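Local structure of uncharacterized hypothetical protein (Parabacteroides merdae, 4EI0) at residues B[36-41]-B[144-149]; B[110-115]-B[125-130]. The protein is of unknown function but belongs to the DUF4466 family and has a mainly beta architecture of antiparallel sheets. All blocks are in the same frame, centred on the assembly; numbering follows the deposited sequence. Where two conformers were deposited one is given.

Contact 1: residues B[36-41]-B[144-149]; sequences IEFAYA and GPYKIS
Two antiparallel sheets face each other as a beta sandwich, and near one margin of their interface Phe38 and Ile36 of strand 35-43 meet Tyr146 and Ile148 of the facing sheet's outermost strand and the residues just after it. The evidence for face-to-face packing is the spacing: the CA atoms of Ile36 and Tyr146 are 9.6 Å apart, and no hydrogen bond joins the segments. Phe38 and Tyr146 reach in from opposite directions. The far end of the phenylalanine does the touching, CZ of Phe38 lying 3.6 Å from CE2 of Tyr146. CE2 of Phe38 is also 3.7 Å from the phenolic OH of Tyr146, placing the tyrosine's outer corner at the phenylalanine's edge. With planes at 51° and centroids 5.8 Å apart, this ring pair is oblique. Phe38 has CG beside its backbone N and anti to its carbonyl carbon (chi1 -66°), which projects the ring across the interface.

On one face of the Tyr146 ring, CA of Gly144 sits 3.6 Å above the plane, toward the rim. The Gly144-Pro145 peptide between them is cis. Farther along, the extended arm of Ile36 (chi2 -174°) brings its CD1 to 4.0 Å from CD1 of Ile148, a methyl-to-methyl touch past the end of strand 138-147. Phe127 and Phe129 also meet the Phe38 ring, while Tyr146 also touches Phe127, so the pair joins a cluster of rings in which side chains from two facing antiparallel sheets meet in the core, as in a beta sandwich.

Contact 2: residues B[110-115]-B[125-130]; sequences LRYYYI and VQFSFS
The inner part of the Tyr114 side chain, from CB to the near side of the ring, lies against Phe127. Its CB starts the contact, 4.0 Å from CE1 of Phe127. At the next atom, CG of Tyr114 is 3.8 Å from CZ of Phe127, and the closest approach follows at CD1 of Tyr114, 3.6 Å from CE1 of Phe127. The CE1-CZ edge of the phenylalanine therefore stands over one face of the tyrosine, displaced toward the rim near CG. Planes at 84° and centroids 5.0 Å apart identify an edge-to-face (T-shaped) pair. A first torsion of 175° carries CG of Tyr114 away from its backbone N and lays the ring across the gap to the partner strand. Farther out, CZ and OH of Tyr114 approach the methyls of Val125, with OH 3.8 Å from CG1; this part is less certain, since Val125 was modelled in two conformers. The hydroxyl has its polar partner outside the segments, hydrogen bonding with the carbonyl O of Ile60.

Strands 110-115 and 125-130 belong to opposing sheets of a beta sandwich: their axes come no closer than 11.1 Å, no hydrogen bond links them, and their directions differ by 150°. Tyr112, two residues before Tyr114, points into the same interface and touches two rings. Its outer edge meets Phe127, with CE2 of Tyr112 3.9 Å from CE1 of Phe127. On the side nearer the backbone, CD2 of Tyr112 packs against CE2 and CZ of Phe129. There the edge of Phe129 turns toward the Tyr112 face with nearly perpendicular planes, an offset edge-to-face pair with ring centroids 5.7 Å apart. Phe68 and Val56 add further contacts to Tyr112.

After strand 17-22 the chain forms residues 36-41 beside it, and only after two visits to the facing sheet (51-58, then 91-100) does it return with 110-115. Tyr40 N and Leu110 O, 2.8 Å apart, probably hydrogen bond, in keeping with neighbouring strands of one sheet. Nine residues then cross to the facing sheet, and contact 2 closes that short loop. Strand 124-133 leads directly into strand 138-147, beside which it runs, with a probable 2.8 Å hydrogen bond from Tyr146 N to Val125 O. Contact 1 closes the enclosing 102-residue loop, so contact 2 is nested within it. Both tie together the same two sheets, and the centres of the two contacts lie about 6 Å apart.

Contact 1: residues B[36-41]-B[144-149]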
loop_
_atom_site.group_PDB
_atom_site.type_symbol
_atom_site.label_atom_id
_atom_site.label_comp_id
_atom_site.label_asym_id
_atom_site.label_seq_id
_atom_site.Cartn_x
_atom_site.Cartn_y
_atom_site.Cartn_z
ATOM N N ILE B 36 23.144 -2.965 -7.363
ATOM C CA ILE B 36 22.090 -3.508 -8.225
ATOM C C ILE B 36 20.875 -3.625 -7.286
ATOM O O ILE B 36 20.941 -4.233 -6.193
ATOM C CB ILE B 36 22.393 -4.893 -8.805
ATOM C CG1 ILE B 36 23.786 -4.914 -9.402
ATOM C CG2 ILE B 36 21.330 -5.307 -9.815
ATOM C CD1 ILE B 36 24.121 -6.196 -10.128
ATOM N N GLU B 37 19.803 -2.978 -7.695
ATOM C CA GLU B 37 18.599 -2.845 -6.888
ATOM C C GLU B 37 17.474 -3.702 -7.431
ATOM O O GLU B 37 17.219 -3.700 -8.646
ATOM C CB GLU B 37 18.138 -1.418 -6.922
ATOM C CG GLU B 37 16.955 -1.153 -6.006
ATOM C CD GLU B 37 16.446 0.264 -6.110
ATOM O OE1 GLU B 37 17.202 1.157 -6.556
ATOM O OE2 GLU B 37 15.287 0.486 -5.740
ATOM N N PHE B 38 16.800 -4.401 -6.525
ATOM C CA PHE B 38 15.723 -5.332 -6.865
ATOM C C PHE B 38 14.473 -4.970 -6.015
ATOM O O PHE B 38 14.613 -4.468 -4.897
ATOM C CB PHE B 38 16.143 -6.779 -6.587
ATOM C CG PHE B 38 17.254 -7.297 -7.459
ATOM C CD1 PHE B 38 18.565 -7.065 -7.132
ATOM C CD2 PHE B 38 16.974 -7.982 -8.606
ATOM C CE1 PHE B 38 19.584 -7.539 -7.938
ATOM C CE2 PHE B 38 17.984 -8.449 -9.429
ATOM C CZ PHE B 38 19.293 -8.231 -9.087
ATOM N N ALA B 39 13.274 -5.220 -6.545
ATOM C CA ALA B 39 12.021 -5.057 -5.807
ATOM C C ALA B 39 11.391 -6.441 -5.715
ATOM O O ALA B 39 11.005 -7.003 -6.737
ATOM C CB ALA B 39 11.088 -4.081 -6.508
ATOM N N TYR B 40 11.368 -7.008 -4.507
ATOM C CA TYR B 40 10.926 -8.385 -4.261
ATOM C C TYR B 40 9.525 -8.307 -3.633
ATOM O O TYR B 40 9.393 -7.840 -2.508
ATOM C CB TYR B 40 11.839 -9.099 -3.309
ATOM C CG TYR B 40 11.522 -10.568 -3.029
ATOM C CD1 TYR B 40 11.139 -11.435 -4.040
ATOM C CD2 TYR B 40 11.648 -11.092 -1.742
ATOM C CE1 TYR B 40 10.852 -12.773 -3.780
ATOM C CE2 TYR B 40 11.389 -12.443 -1.475
ATOM C CZ TYR B 40 11.000 -13.282 -2.500
ATOM O OH TYR B 40 10.745 -14.626 -2.237
ATOM N N ALA B 41 8.518 -8.774 -4.384
ATOM C CA ALA B 41 7.105 -8.776 -3.986
ATOM C C ALA B 41 6.700 -10.134 -3.476
ATOM O O ALA B 41 6.996 -11.149 -4.117
ATOM C CB ALA B 41 6.227 -8.407 -5.176
ATOM N N GLY B 144 18.837 -13.379 -12.908
ATOM C CA GLY B 144 20.159 -13.393 -13.461
ATOM C C GLY B 144 20.464 -14.628 -14.281
ATOM O O GLY B 144 19.607 -15.490 -14.445
ATOM N N PRO B 145 21.714 -14.767 -14.759
ATOM C CA PRO B 145 22.849 -13.970 -14.317
ATOM C C PRO B 145 22.916 -12.618 -14.938
ATOM O O PRO B 145 22.309 -12.364 -15.954
ATOM C CB PRO B 145 24.059 -14.804 -14.737
ATOM C CG PRO B 145 23.586 -15.605 -15.881
ATOM C CD PRO B 145 22.138 -15.885 -15.612
ATOM N N TYR B 146 23.600 -11.723 -14.248
ATOM C CA TYR B 146 23.827 -10.399 -14.717
ATOM C C TYR B 146 25.340 -10.146 -14.850
ATOM O O TYR B 146 26.104 -10.522 -13.960
ATOM C CB TYR B 146 23.263 -9.398 -13.719
ATOM C CG TYR B 146 21.772 -9.487 -13.497
ATOM C CD1 TYR B 146 20.871 -9.121 -14.524
ATOM C CD2 TYR B 146 21.259 -9.936 -12.303
ATOM C CE1 TYR B 146 19.512 -9.215 -14.353
ATOM C CE2 TYR B 146 19.879 -10.058 -12.103
ATOM C CZ TYR B 146 19.017 -9.679 -13.108
ATOM O OH TYR B 146 17.665 -9.743 -12.894
ATOM N N LYS B 147 25.737 -9.460 -15.922
ATOM C CA LYS B 147 27.158 -9.208 -16.238
ATOM C C LYS B 147 27.667 -8.042 -15.415
ATOM O O LYS B 147 27.025 -7.008 -15.328
ATOM C CB LYS B 147 27.357 -8.937 -17.752
ATOM N N ILE B 148 28.825 -8.206 -14.772
ATOM C CA ILE B 148 29.453 -7.100 -14.028
ATOM C C ILE B 148 30.601 -6.591 -14.942
ATOM O O ILE B 148 31.397 -7.391 -15.494
ATOM C CB ILE B 148 30.010 -7.588 -12.656
ATOM C CG1 ILE B 148 28.923 -8.311 -11.824
ATOM C CG2 ILE B 148 30.669 -6.466 -11.895
ATOM C CD1 ILE B 148 27.683 -7.504 -11.494
ATOM N N SER B 149 30.656 -5.285 -15.116
ATOM C CA SER B 149 31.593 -4.624 -15.963
ATOM C C SER B 149 33.024 -4.823 -15.415
ATOM O O SER B 149 33.200 -5.034 -14.239
ATOM C CB SER B 149 31.270 -3.152 -15.935
ATOM O OG SER B 149 32.210 -2.407 -16.671
#

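Contact 2: residues B[110-115]-B[125-130]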
loop_
_atom_site.group_PDB
_atom_site.type_symbol
_atom_site.label_atom_id
_atom_site.label_comp_id
_atom_site.label_asym_id
_atom_site.label_seq_id
_atom_site.Cartn_x
_atom_site.Cartn_y
_atom_site.Cartn_z
ATOM N N LEU B 110 9.723 -5.491 -0.843
ATOM C CA LEU B 110 10.932 -5.060 -0.179
ATOM C C LEU B 110 11.971 -4.839 -1.231
ATOM O O LEU B 110 12.014 -5.585 -2.213
ATOM C CB LEU B 110 11.456 -6.113 0.791
ATOM C CG LEU B 110 10.602 -6.476 2.018
ATOM C CD1 LEU B 110 11.292 -7.628 2.709
ATOM C CD2 LEU B 110 10.413 -5.258 2.938
ATOM N N ARG B 111 12.781 -3.794 -1.027
ATOM C CA ARG B 111 13.914 -3.481 -1.907
ATOM C C ARG B 111 15.189 -4.050 -1.371
ATOM O O ARG B 111 15.519 -3.864 -0.191
ATOM C CB ARG B 111 14.008 -1.997 -2.062
ATOM C CG ARG B 111 12.822 -1.479 -2.855
ATOM C CD ARG B 111 12.802 0.022 -2.932
ATOM N NE ARG B 111 11.594 0.408 -3.621
ATOM C CZ ARG B 111 11.112 1.632 -3.650
ATOM N NH1 ARG B 111 11.733 2.612 -3.024
ATOM N NH2 ARG B 111 9.984 1.853 -4.283
ATOM N N TYR B 112 15.892 -4.796 -2.221
ATOM C CA TYR B 112 17.199 -5.363 -1.912
ATOM C C TYR B 112 18.251 -4.653 -2.745
ATOM O O TYR B 112 18.056 -4.434 -3.956
ATOM C CB TYR B 112 17.198 -6.845 -2.231
ATOM C CG TYR B 112 18.543 -7.555 -2.272
ATOM C CD1 TYR B 112 19.219 -7.896 -1.115
ATOM C CD2 TYR B 112 19.094 -7.958 -3.472
ATOM C CE1 TYR B 112 20.431 -8.550 -1.150
ATOM C CE2 TYR B 112 20.311 -8.600 -3.522
ATOM C CZ TYR B 112 20.963 -8.905 -2.369
ATOM O OH TYR B 112 22.138 -9.588 -2.419
ATOM N N TYR B 113 19.344 -4.311 -2.081
ATOM C CA TYR B 113 20.473 -3.603 -2.651
ATOM C C TYR B 113 21.715 -4.477 -2.536
ATOM O O TYR B 113 22.152 -4.804 -1.436
ATOM C CB TYR B 113 20.664 -2.292 -1.897
ATOM C CG TYR B 113 19.500 -1.358 -2.069
ATOM C CD1 TYR B 113 19.453 -0.461 -3.125
ATOM C CD2 TYR B 113 18.454 -1.364 -1.174
ATOM C CE1 TYR B 113 18.394 0.409 -3.275
ATOM C CE2 TYR B 113 17.388 -0.508 -1.308
ATOM C CZ TYR B 113 17.365 0.371 -2.356
ATOM O OH TYR B 113 16.297 1.158 -2.479
ATOM N N TYR B 114 22.234 -4.926 -3.677
ATOM C CA TYR B 114 23.455 -5.682 -3.731
ATOM C C TYR B 114 24.557 -4.690 -4.075
ATOM O O TYR B 114 24.489 -4.054 -5.131
ATOM C CB TYR B 114 23.375 -6.724 -4.813
ATOM C CG TYR B 114 24.610 -7.518 -5.062
ATOM C CD1 TYR B 114 24.946 -8.573 -4.239
ATOM C CD2 TYR B 114 25.420 -7.284 -6.166
ATOM C CE1 TYR B 114 26.060 -9.373 -4.488
ATOM C CE2 TYR B 114 26.544 -8.086 -6.430
ATOM C CZ TYR B 114 26.873 -9.103 -5.588
ATOM O OH TYR B 114 27.946 -9.895 -5.808
ATOM N N ILE B 115 25.573 -4.565 -3.214
ATOM C CA ILE B 115 26.712 -3.666 -3.513
ATOM C C ILE B 115 27.757 -4.563 -4.196
ATOM O O ILE B 115 28.196 -5.536 -3.628
ATOM C CB ILE B 115 27.273 -2.973 -2.277
ATOM C CG1 ILE B 115 26.191 -2.236 -1.481
ATOM C CG2 ILE B 115 28.316 -1.918 -2.684
ATOM C CD1 ILE B 115 25.450 -1.153 -2.251
ATOM N N VAL B 125 26.760 -12.420 -11.930
ATOM C CA VAL B 125 26.202 -12.663 -10.599
ATOM C C VAL B 125 24.731 -13.020 -10.752
ATOM O O VAL B 125 24.009 -12.398 -11.547
ATOM C CB VAL B 125 26.276 -11.447 -9.642
ATOM C CG1 VAL B 125 25.755 -11.836 -8.249
ATOM C CG2 VAL B 125 27.691 -10.889 -9.527
ATOM N N GLN B 126 24.281 -14.014 -10.003
ATOM C CA GLN B 126 22.854 -14.385 -10.010
ATOM C C GLN B 126 22.327 -14.429 -8.597
ATOM O O GLN B 126 23.088 -14.430 -7.610
ATOM C CB GLN B 126 22.588 -15.699 -10.726
ATOM C CG GLN B 126 23.291 -16.876 -10.131
ATOM C CD GLN B 126 23.200 -18.075 -11.040
ATOM O OE1 GLN B 126 23.627 -18.038 -12.192
ATOM N NE2 GLN B 126 22.640 -19.149 -10.525
ATOM N N PHE B 127 21.005 -14.459 -8.499
ATOM C CA PHE B 127 20.323 -14.261 -7.238
ATOM C C PHE B 127 19.147 -15.229 -7.053
ATOM O O PHE B 127 18.357 -15.452 -7.972
ATOM C CB PHE B 127 19.795 -12.846 -7.185
ATOM C CG PHE B 127 20.853 -11.800 -7.259
ATOM C CD1 PHE B 127 21.480 -11.359 -6.120
ATOM C CD2 PHE B 127 21.245 -11.287 -8.479
ATOM C CE1 PHE B 127 22.491 -10.423 -6.198
ATOM C CE2 PHE B 127 22.237 -10.308 -8.565
ATOM C CZ PHE B 127 22.836 -9.864 -7.412
ATOM N N SER B 128 19.031 -15.768 -5.846
ATOM C CA SER B 128 17.880 -16.573 -5.456
ATOM C C SER B 128 17.164 -15.943 -4.273
ATOM O O SER B 128 17.702 -15.884 -3.156
ATOM C CB SER B 128 18.330 -17.996 -5.139
ATOM O OG SER B 128 17.161 -18.754 -4.808
ATOM N N PHE B 129 15.975 -15.419 -4.540
ATOM C CA PHE B 129 15.132 -14.757 -3.510
ATOM C C PHE B 129 14.147 -15.784 -2.970
ATOM O O PHE B 129 13.670 -16.647 -3.728
ATOM C CB PHE B 129 14.299 -13.619 -4.091
ATOM C CG PHE B 129 15.101 -12.454 -4.627
ATOM C CD1 PHE B 129 15.717 -12.520 -5.853
ATOM C CD2 PHE B 129 15.289 -11.312 -3.855
ATOM C CE1 PHE B 129 16.454 -11.462 -6.333
ATOM C CE2 PHE B 129 16.034 -10.258 -4.334
ATOM C CZ PHE B 129 16.614 -10.331 -5.577
ATOM N N SER B 130 13.845 -15.711 -1.679
ATOM C CA SER B 130 12.863 -16.645 -1.088
ATOM C C SER B 130 12.168 -16.016 0.089
ATOM O O SER B 130 12.624 -14.990 0.644
ATOM C CB SER B 130 13.533 -17.939 -0.667
ATOM O OG SER B 130 14.580 -17.692 0.247
#